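Local coordinates for glycine cleavage system H protein (Mycobacterium tuberculosis, PDB 3IFT) that probably shuttles the methylamine group of glycine from the P protein to the T protein on a covalently bound lipoyl group, at residues Ser10-Pro13 with His17-Ala20; Trp24-Arg27 with Val33-Gly36; Phe66-Val69 with Ser74-Asp77; Pro97-Val100 with Gly106-Trp109. All coordinates share one frame; numbering follows the deposited sequence.

The four contacts follow one another along the chain and do not interleave. Contacts 1 and 2 share the six-stranded sheet. They meet at strands 17-18 and 23-29, where His17 O lies 2.7 Å from Ile25 N in a probable hydrogen bond. Contact 4 touches contact 2 through Trp109, whose CE2 is 3.3 Å from Arg34 NH1. Contact 3 belongs to the smaller, three-stranded sheet. Its centre is about 17 Å from those of contacts 1 and 2 and about 14 Å from that of contact 4. It is next to the predicted lipoyl site: the Ser74 side chain is about 4 Å from that of Lys73, which carries no cofactor here.

Contact 1. Residues Ser10-Pro13 with His17-Ala20; sequences SDIP and HYTA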
loop_
_atom_site.group_PDB
_atom_site.type_symbol
_atom_site.label_atom_id
_atom_site.label_comp_id
_atom_site.label_asym_id
_atom_site.label_seq_id
_atom_site.Cartn_x
_atom_site.Cartn_y
_atom_site.Cartn_z
ATOM N N SER A 10 7.797 9.704 11.543
ATOM C CA SER A 10 7.579 9.063 10.235
ATOM C C SER A 10 6.691 9.971 9.402
ATOM O O SER A 10 5.848 10.663 9.937
ATOM C CB SER A 10 6.991 7.657 10.373
ATOM O OG SER A 10 5.608 7.674 10.668
ATOM N N ASP A 11 6.923 10.000 8.101
ATOM C CA ASP A 11 6.129 10.831 7.201
ATOM C C ASP A 11 4.817 10.114 6.975
ATOM O O ASP A 11 4.778 8.901 6.784
ATOM C CB ASP A 11 6.815 11.057 5.848
ATOM C CG ASP A 11 8.166 11.702 5.964
ATOM O OD1 ASP A 11 8.386 12.523 6.892
ATOM O OD2 ASP A 11 9.032 11.383 5.116
ATOM N N ILE A 12 3.740 10.877 7.055
ATOM C CA ILE A 12 2.421 10.405 6.772
ATOM C C ILE A 12 1.798 11.522 5.924
ATOM O O ILE A 12 1.282 12.480 6.487
ATOM C CB ILE A 12 1.618 10.153 8.071
ATOM C CG1 ILE A 12 2.303 9.088 8.948
ATOM C CG2 ILE A 12 0.216 9.662 7.749
ATOM C CD1 ILE A 12 1.581 8.803 10.270
ATOM N N PRO A 13 1.911 11.432 4.569
ATOM C CA PRO A 13 1.259 12.414 3.708
ATOM C C PRO A 13 -0.192 12.594 4.047
ATOM O O PRO A 13 -0.925 11.595 4.229
ATOM C CB PRO A 13 1.392 11.803 2.311
ATOM C CG PRO A 13 2.720 11.151 2.345
ATOM C CD PRO A 13 2.758 10.521 3.772
ATOM N N HIS A 17 -4.800 7.893 2.092
ATOM C CA HIS A 17 -5.494 7.111 3.073
ATOM C C HIS A 17 -4.601 5.993 3.455
ATOM O O HIS A 17 -3.628 5.696 2.759
ATOM C CB HIS A 17 -6.794 6.555 2.532
ATOM C CG HIS A 17 -7.872 7.587 2.377
ATOM N ND1 HIS A 17 -8.086 8.266 1.195
ATOM C CD2 HIS A 17 -8.805 8.046 3.249
ATOM C CE1 HIS A 17 -9.114 9.087 1.339
ATOM N NE2 HIS A 17 -9.569 8.974 2.576
ATOM N N TYR A 18 -4.944 5.388 4.585
ATOM C CA TYR A 18 -4.123 4.393 5.207
ATOM C C TYR A 18 -4.925 3.276 5.735
ATOM O O TYR A 18 -6.132 3.401 6.000
ATOM C CB TYR A 18 -3.334 4.990 6.349
ATOM C CG TYR A 18 -2.465 6.087 5.885
ATOM C CD1 TYR A 18 -1.177 5.832 5.489
ATOM C CD2 TYR A 18 -2.964 7.370 5.740
ATOM C CE1 TYR A 18 -0.368 6.844 5.008
ATOM C CE2 TYR A 18 -2.184 8.378 5.266
ATOM C CZ TYR A 18 -0.878 8.130 4.903
ATOM O OH TYR A 18 -0.055 9.151 4.438
ATOM N N THR A 19 -4.236 2.153 5.896
ATOM C CA THR A 19 -4.776 1.092 6.698
ATOM C C THR A 19 -3.968 1.025 7.972
ATOM O O THR A 19 -2.800 1.454 8.025
ATOM C CB THR A 19 -4.693 -0.245 5.964
ATOM O OG1 THR A 19 -3.335 -0.636 5.865
ATOM C CG2 THR A 19 -5.314 -0.158 4.563
ATOM N N ALA A 20 -4.580 0.438 8.985
ATOM C CA ALA A 20 -3.927 0.145 10.259
ATOM C C ALA A 20 -2.698 -0.733 10.078
ATOM O O ALA A 20 -1.814 -0.751 10.916
ATOM C CB ALA A 20 -4.920 -0.556 11.210
#
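Tyr18 reaches across to Ile12 and Pro13 with the far end of its side chain. At the start, chi1 of -59° puts CG anti to the carbonyl carbon and directs the ring at the 10-13 segment. CB and CG make no contact there. Further out, CE1 and CE2 both come near Ile12 CG2, with CE2 at 3.7 Å. CZ is closer, 3.4 Å from Ile12 CG2, and the methyl approaches the ring obliquely. The tip does the polar work. Tyr18 OH donates a hydrogen bond of 2.6 Å to Pro13 O. The donor lies in the carbonyl plane, on a lone pair, and Pro13 O in turn sits in the plane of the ring at its edge. Pro13 CD is 3.2 Å from Tyr18 OH, so the hydroxyl is wedged against the pyrrolidine ring as well. Pro13 N is also near, but it has no hydrogen to share. Elsewhere, Tyr18 stacks on Tyr136 of helix 133-139, which Ile12 also touches. The contact ties the N-terminal arm to strand 17-18, an outermost strand of the larger antiparallel sheet in this GcvH-family fold.

Contact 2. Residues Trp24-Arg27 with Val33-Gly36; sequences WIRR and VRVG
Trp24 has chi1 of 55°, with CG between the backbone N and the carbonyl carbon, and this folds its indole back over Gly36. Arg34 has chi1 of 180°, which sends CG out beside the six-membered ring of Trp24. Both belong to an antiparallel beta hairpin, strands 23-29 and 32-37. Trp24 with Gly36 and Arg26 with Arg34 are hydrogen-bonded pairs. Ile25 with Val35 and Arg27 with Val33 are non-hydrogen-bonded pairs. The Arg26-Arg34 pair is held by two short bonds: Arg26 N to Arg34 O and Arg34 N to Arg26 O, each 2.7 Å. The Trp24-Gly36 pair is less even. Trp24 N to Gly36 O is 2.8 Å, but Gly36 N to Trp24 O is 3.2 Å.

Gly36 lies under one face of the indole. Its CA is 3.6 Å from the centroid of the five-membered ring, 29° off the normal, a CH-pi contact. Having no side chain, Gly36 lets the ring lie flat on the backbone. Trp24 NE1 is hydrogen-bonded to Pro104 O. The guanidinium groups of Arg26 and Arg34 have separate partners: Arg26 NH2 hydrogen-bonds to Tyr105 O, while Arg34 NE forms a salt bridge with Asp112 and the group makes a cation-pi contact with Trp109. Arg34 CG packs 3.8 Å from Trp24 CH2. On the other face of the sheet, Ile25 and Val33 lie side by side and pack tightly, with Ile25 CG2 only 3.4 Å from Val33 CB.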
loop_
_atom_site.group_PDB
_atom_site.type_symbol
_atom_site.label_atom_id
_atom_site.label_comp_id
_atom_site.label_asym_id
_atom_site.label_seq_id
_atom_site.Cartn_x
_atom_site.Cartn_y
_atom_site.Cartn_z
ATOM N N TRP A 24 -0.679 2.590 2.444
ATOM C CA TRP A 24 -1.271 3.842 2.048
ATOM C C TRP A 24 -1.980 3.607 0.749
ATOM O O TRP A 24 -1.680 2.669 0.019
ATOM C CB TRP A 24 -0.254 4.979 1.945
ATOM C CG TRP A 24 0.896 4.715 1.054
ATOM C CD1 TRP A 24 2.098 4.194 1.426
ATOM C CD2 TRP A 24 0.969 4.921 -0.365
ATOM N NE1 TRP A 24 2.941 4.099 0.324
ATOM C CE2 TRP A 24 2.277 4.531 -0.784
ATOM C CE3 TRP A 24 0.075 5.386 -1.320
ATOM C CZ2 TRP A 24 2.687 4.569 -2.133
ATOM C CZ3 TRP A 24 0.490 5.459 -2.631
ATOM C CH2 TRP A 24 1.783 5.034 -3.032
ATOM N N ILE A 25 -2.924 4.488 0.486
ATOM C CA ILE A 25 -3.817 4.376 -0.654
ATOM C C ILE A 25 -3.931 5.771 -1.183
ATOM O O ILE A 25 -4.345 6.694 -0.453
ATOM C CB ILE A 25 -5.202 3.854 -0.242
ATOM C CG1 ILE A 25 -5.059 2.475 0.390
ATOM C CG2 ILE A 25 -6.145 3.786 -1.482
ATOM C CD1 ILE A 25 -5.047 2.471 1.906
ATOM N N ARG A 26 -3.476 5.928 -2.421
ATOM C CA ARG A 26 -3.620 7.160 -3.144
ATOM C C ARG A 26 -4.639 7.009 -4.258
ATOM O O ARG A 26 -4.504 6.142 -5.120
ATOM C CB ARG A 26 -2.307 7.572 -3.766
ATOM C CG ARG A 26 -2.410 8.915 -4.460
ATOM C CD ARG A 26 -1.091 9.270 -5.130
ATOM N NE ARG A 26 -0.112 9.568 -4.117
ATOM C CZ ARG A 26 1.059 8.969 -3.955
ATOM N NH1 ARG A 26 1.490 8.051 -4.810
ATOM N NH2 ARG A 26 1.837 9.349 -2.936
ATOM N N ARG A 27 -5.626 7.880 -4.289
ATOM C CA ARG A 27 -6.556 7.819 -5.410
ATOM C C ARG A 27 -5.843 8.356 -6.631
ATOM O O ARG A 27 -5.548 9.522 -6.690
ATOM C CB ARG A 27 -7.789 8.649 -5.135
ATOM C CG ARG A 27 -8.692 8.673 -6.328
ATOM C CD ARG A 27 -10.029 9.255 -5.964
ATOM N NE ARG A 27 -11.066 8.703 -6.830
ATOM C CZ ARG A 27 -12.332 8.562 -6.478
ATOM N NH1 ARG A 27 -12.736 8.950 -5.265
ATOM N NH2 ARG A 27 -13.200 8.051 -7.345
ATOM N N VAL A 33 -6.691 3.195 -7.324
ATOM C CA VAL A 33 -5.873 3.623 -6.222
ATOM C C VAL A 33 -4.494 3.041 -6.424
ATOM O O VAL A 33 -4.322 1.962 -7.002
ATOM C CB VAL A 33 -6.432 3.213 -4.867
ATOM C CG1 VAL A 33 -7.732 3.924 -4.595
ATOM C CG2 VAL A 33 -6.619 1.697 -4.799
ATOM N N ARG A 34 -3.511 3.787 -5.954
ATOM C CA ARG A 34 -2.185 3.279 -5.845
ATOM C C ARG A 34 -1.938 2.956 -4.379
ATOM O O ARG A 34 -2.436 3.637 -3.493
ATOM C CB ARG A 34 -1.200 4.297 -6.353
ATOM C CG ARG A 34 0.217 3.798 -6.255
ATOM C CD ARG A 34 1.062 4.449 -7.312
ATOM N NE ARG A 34 0.738 3.934 -8.631
ATOM C CZ ARG A 34 1.469 4.176 -9.720
ATOM N NH1 ARG A 34 2.568 4.901 -9.626
ATOM N NH2 ARG A 34 1.121 3.654 -10.886
ATOM N N VAL A 35 -1.157 1.919 -4.145
ATOM C CA VAL A 35 -0.917 1.394 -2.842
ATOM C C VAL A 35 0.562 1.146 -2.593
ATOM O O VAL A 35 1.294 0.633 -3.448
ATOM C CB VAL A 35 -1.702 0.071 -2.689
ATOM C CG1 VAL A 35 -1.553 -0.506 -1.336
ATOM C CG2 VAL A 35 -3.206 0.306 -3.017
ATOM N N GLY A 36 0.995 1.497 -1.387
ATOM C CA GLY A 36 2.320 1.169 -0.916
ATOM C C GLY A 36 2.268 0.990 0.572
ATOM O O GLY A 36 1.190 0.919 1.198
#

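Contact 3. Residues Phe66-Val69 with Ser74-Asp77; sequences FGEV and SVSD
The Glu68 carboxylate has the Val75 methyl CG1 over one face, displaced toward OE1. The distance from Val75 CG1 to Glu68 OE1 is 3.3 Å. With chi1 of 63°, Glu68 CG stands between the backbone N and the carbonyl carbon, and the chain is extended beyond CG. Asp77 points to the same side of the sheet. Its OD1 is 4.8 Å from Glu68 OE1, and Glu68 OE2 is also close to Glu70 OE1. This cluster of like charges may raise the proton affinity of one of its members.

Two backbone bonds join the strands: Val69 N to Ser76 O and Ser76 N to Val69 O, both 2.8 Å. On the side of the sheet away from the acids, Val69 CG1 packs 3.8 Å from Ser76 CB, and Leu45 of helix 39-45 touches both residues. Farther back, Phe66 and Gly67 both face Leu78 in a classic beta bulge. The arrangement is the beta hairpin of lipoyl-bearing proteins, with the predicted lipoyl-lysine Lys73 in its turn; no lipoyl group is attached here.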
loop_
_atom_site.group_PDB
_atom_site.type_symbol
_atom_site.label_atom_id
_atom_site.label_comp_id
_atom_site.label_asym_id
_atom_site.label_seq_id
_atom_site.Cartn_x
_atom_site.Cartn_y
_atom_site.Cartn_z
ATOM N N PHE A 66 -2.441 -10.219 -0.413
ATOM C CA PHE A 66 -2.049 -10.428 -1.812
ATOM C C PHE A 66 -0.567 -10.286 -2.043
ATOM O O PHE A 66 -0.105 -10.236 -3.159
ATOM C CB PHE A 66 -2.838 -9.555 -2.795
ATOM C CG PHE A 66 -2.724 -8.065 -2.595
ATOM C CD1 PHE A 66 -1.877 -7.477 -1.676
ATOM C CD2 PHE A 66 -3.470 -7.238 -3.410
ATOM C CE1 PHE A 66 -1.826 -6.093 -1.546
ATOM C CE2 PHE A 66 -3.403 -5.870 -3.298
ATOM C CZ PHE A 66 -2.577 -5.298 -2.353
ATOM N N GLY A 67 0.205 -10.245 -0.976
ATOM C CA GLY A 67 1.621 -10.107 -1.157
ATOM C C GLY A 67 2.344 -10.036 0.154
ATOM O O GLY A 67 1.778 -10.225 1.217
ATOM N N GLU A 68 3.617 -9.729 0.059
ATOM C CA GLU A 68 4.416 -9.605 1.224
ATOM C C GLU A 68 5.564 -8.737 0.841
ATOM O O GLU A 68 5.962 -8.655 -0.322
ATOM C CB GLU A 68 4.895 -10.980 1.726
ATOM C CG GLU A 68 5.802 -11.717 0.764
ATOM C CD GLU A 68 6.613 -12.820 1.430
ATOM O OE1 GLU A 68 6.052 -13.546 2.299
ATOM O OE2 GLU A 68 7.819 -12.955 1.071
ATOM N N VAL A 69 6.073 -8.055 1.841
ATOM C CA VAL A 69 7.250 -7.260 1.707
ATOM C C VAL A 69 8.215 -7.829 2.749
ATOM O O VAL A 69 7.823 -8.168 3.865
ATOM C CB VAL A 69 6.959 -5.785 1.951
ATOM C CG1 VAL A 69 6.396 -5.597 3.376
ATOM C CG2 VAL A 69 8.208 -5.007 1.725
ATOM N N SER A 74 12.697 -9.154 8.507
ATOM C CA SER A 74 11.249 -9.217 8.681
ATOM C C SER A 74 10.497 -9.471 7.375
ATOM O O SER A 74 10.920 -9.077 6.267
ATOM C CB SER A 74 10.727 -7.918 9.280
ATOM O OG SER A 74 11.262 -7.683 10.562
ATOM N N VAL A 75 9.342 -10.087 7.551
ATOM C CA VAL A 75 8.397 -10.317 6.471
ATOM C C VAL A 75 7.070 -9.757 6.946
ATOM O O VAL A 75 6.673 -9.967 8.091
ATOM C CB VAL A 75 8.191 -11.803 6.158
ATOM C CG1 VAL A 75 7.233 -11.958 4.947
ATOM C CG2 VAL A 75 9.504 -12.497 5.892
ATOM N N SER A 76 6.403 -9.031 6.064
ATOM C CA SER A 76 5.095 -8.497 6.382
ATOM C C SER A 76 4.149 -8.734 5.225
ATOM O O SER A 76 4.472 -8.432 4.091
ATOM C CB SER A 76 5.200 -7.017 6.664
ATOM O OG SER A 76 4.087 -6.607 7.443
ATOM N N ASP A 77 2.985 -9.275 5.545
ATOM C CA ASP A 77 1.954 -9.478 4.560
ATOM C C ASP A 77 1.468 -8.139 4.050
ATOM O O ASP A 77 1.437 -7.160 4.766
ATOM C CB ASP A 77 0.794 -10.284 5.150
ATOM C CG ASP A 77 1.103 -11.760 5.241
ATOM O OD1 ASP A 77 2.041 -12.232 4.568
ATOM O OD2 ASP A 77 0.370 -12.464 5.954
#

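Contact 4. Residues Pro97-Val100 with Gly106-Trp109; sequences PQLV and GAGW
A type I beta turn, Gly106 to Trp109, packs against the start of helix 99-102, with Gly108 meeting Leu99 and Val100. The turn leads into strand 111-114 of the larger sheet. Gly108 comes closest to the helix. Its CA is 3.8 Å from Val100 CA, and the same Gly108 CA lies 3.2 Å from Leu99 O in a CA-H...O contact. With no CB in the way, the turn can press directly on the helical backbone.

Two side chains add to this. Leu99 is directed toward the turn, and its CB approaches Ala107 O. Chi1 of -72° places Leu99 CG anti to its carbonyl carbon, and the branches beyond it reach Ala107: CD2 meets its CB at 3.9 Å, and CD1 its carbonyl oxygen. Val100 CG2 touches Gly108 O at 3.5 Å. Within the turn, Trp109 N hydrogen-bonds back to Gly106 O at 3.2 Å. Side-chain bonds from outside hold the loop as well. Asn90 ND2 donates to both Ala107 O and Trp109 O, and Ala107 N hydrogen-bonds to Asp103 OD2.

No conventional hydrogen bond crosses between the two segments. Their fit therefore depends on close van der Waals contact and the CA-H...O approach, while Asn90 and Asp103 supply polar bonds that help fix the turn.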
loop_
_atom_site.group_PDB
_atom_site.type_symbol
_atom_site.label_atom_id
_atom_site.label_comp_id
_atom_site.label_asym_id
_atom_site.label_seq_id
_atom_site.Cartn_x
_atom_site.Cartn_y
_atom_site.Cartn_z
ATOM N N PRO A 97 14.248 -2.963 -4.784
ATOM C CA PRO A 97 13.190 -3.058 -3.772
ATOM C C PRO A 97 13.313 -1.976 -2.687
ATOM O O PRO A 97 12.297 -1.555 -2.117
ATOM C CB PRO A 97 13.375 -4.483 -3.207
ATOM C CG PRO A 97 14.813 -4.890 -3.590
ATOM C CD PRO A 97 14.986 -4.245 -4.932
ATOM N N GLN A 98 14.531 -1.483 -2.436
ATOM C CA GLN A 98 14.702 -0.456 -1.420
ATOM C C GLN A 98 14.104 0.889 -1.803
ATOM O O GLN A 98 14.095 1.784 -1.001
ATOM C CB GLN A 98 16.163 -0.281 -1.025
ATOM C CG GLN A 98 16.639 -1.392 -0.091
ATOM C CD GLN A 98 18.104 -1.255 0.276
ATOM O OE1 GLN A 98 18.642 -0.146 0.303
ATOM N NE2 GLN A 98 18.755 -2.370 0.512
ATOM N N LEU A 99 13.582 1.024 -3.005
ATOM C CA LEU A 99 12.682 2.147 -3.319
ATOM C C LEU A 99 11.547 2.249 -2.323
ATOM O O LEU A 99 11.058 3.343 -2.030
ATOM C CB LEU A 99 12.101 2.012 -4.724
ATOM C CG LEU A 99 13.090 2.261 -5.864
ATOM C CD1 LEU A 99 12.474 1.849 -7.181
ATOM C CD2 LEU A 99 13.501 3.737 -5.877
ATOM N N VAL A 100 11.084 1.104 -1.849
ATOM C CA VAL A 100 10.041 1.067 -0.819
ATOM C C VAL A 100 10.529 1.802 0.425
ATOM O O VAL A 100 9.817 2.612 1.029
ATOM C CB VAL A 100 9.657 -0.400 -0.506
ATOM C CG1 VAL A 100 8.626 -0.466 0.600
ATOM C CG2 VAL A 100 9.107 -1.074 -1.752
ATOM N N GLY A 106 6.465 7.302 -3.093
ATOM C CA GLY A 106 6.758 7.799 -4.447
ATOM C C GLY A 106 7.073 6.614 -5.305
ATOM O O GLY A 106 6.186 5.829 -5.625
ATOM N N ALA A 107 8.363 6.452 -5.617
ATOM C CA ALA A 107 8.855 5.409 -6.500
ATOM C C ALA A 107 8.779 4.045 -5.842
ATOM O O ALA A 107 8.953 3.050 -6.495
ATOM C CB ALA A 107 10.344 5.719 -6.888
ATOM N N GLY A 108 8.564 4.012 -4.530
ATOM C CA GLY A 108 8.469 2.774 -3.818
ATOM C C GLY A 108 7.068 2.230 -3.749
ATOM O O GLY A 108 6.839 1.277 -3.039
ATOM N N TRP A 109 6.117 2.850 -4.445
ATOM C CA TRP A 109 4.747 2.320 -4.548
ATOM C C TRP A 109 4.756 0.847 -4.972
ATOM O O TRP A 109 5.680 0.357 -5.622
ATOM C CB TRP A 109 3.908 3.167 -5.522
ATOM C CG TRP A 109 4.357 3.024 -6.971
ATOM C CD1 TRP A 109 5.384 3.670 -7.573
ATOM C CD2 TRP A 109 3.788 2.169 -7.958
ATOM N NE1 TRP A 109 5.494 3.270 -8.877
ATOM C CE2 TRP A 109 4.523 2.347 -9.136
ATOM C CE3 TRP A 109 2.715 1.267 -7.962
ATOM C CZ2 TRP A 109 4.215 1.661 -10.325
ATOM C CZ3 TRP A 109 2.432 0.576 -9.135
ATOM C CH2 TRP A 109 3.156 0.795 -10.292
#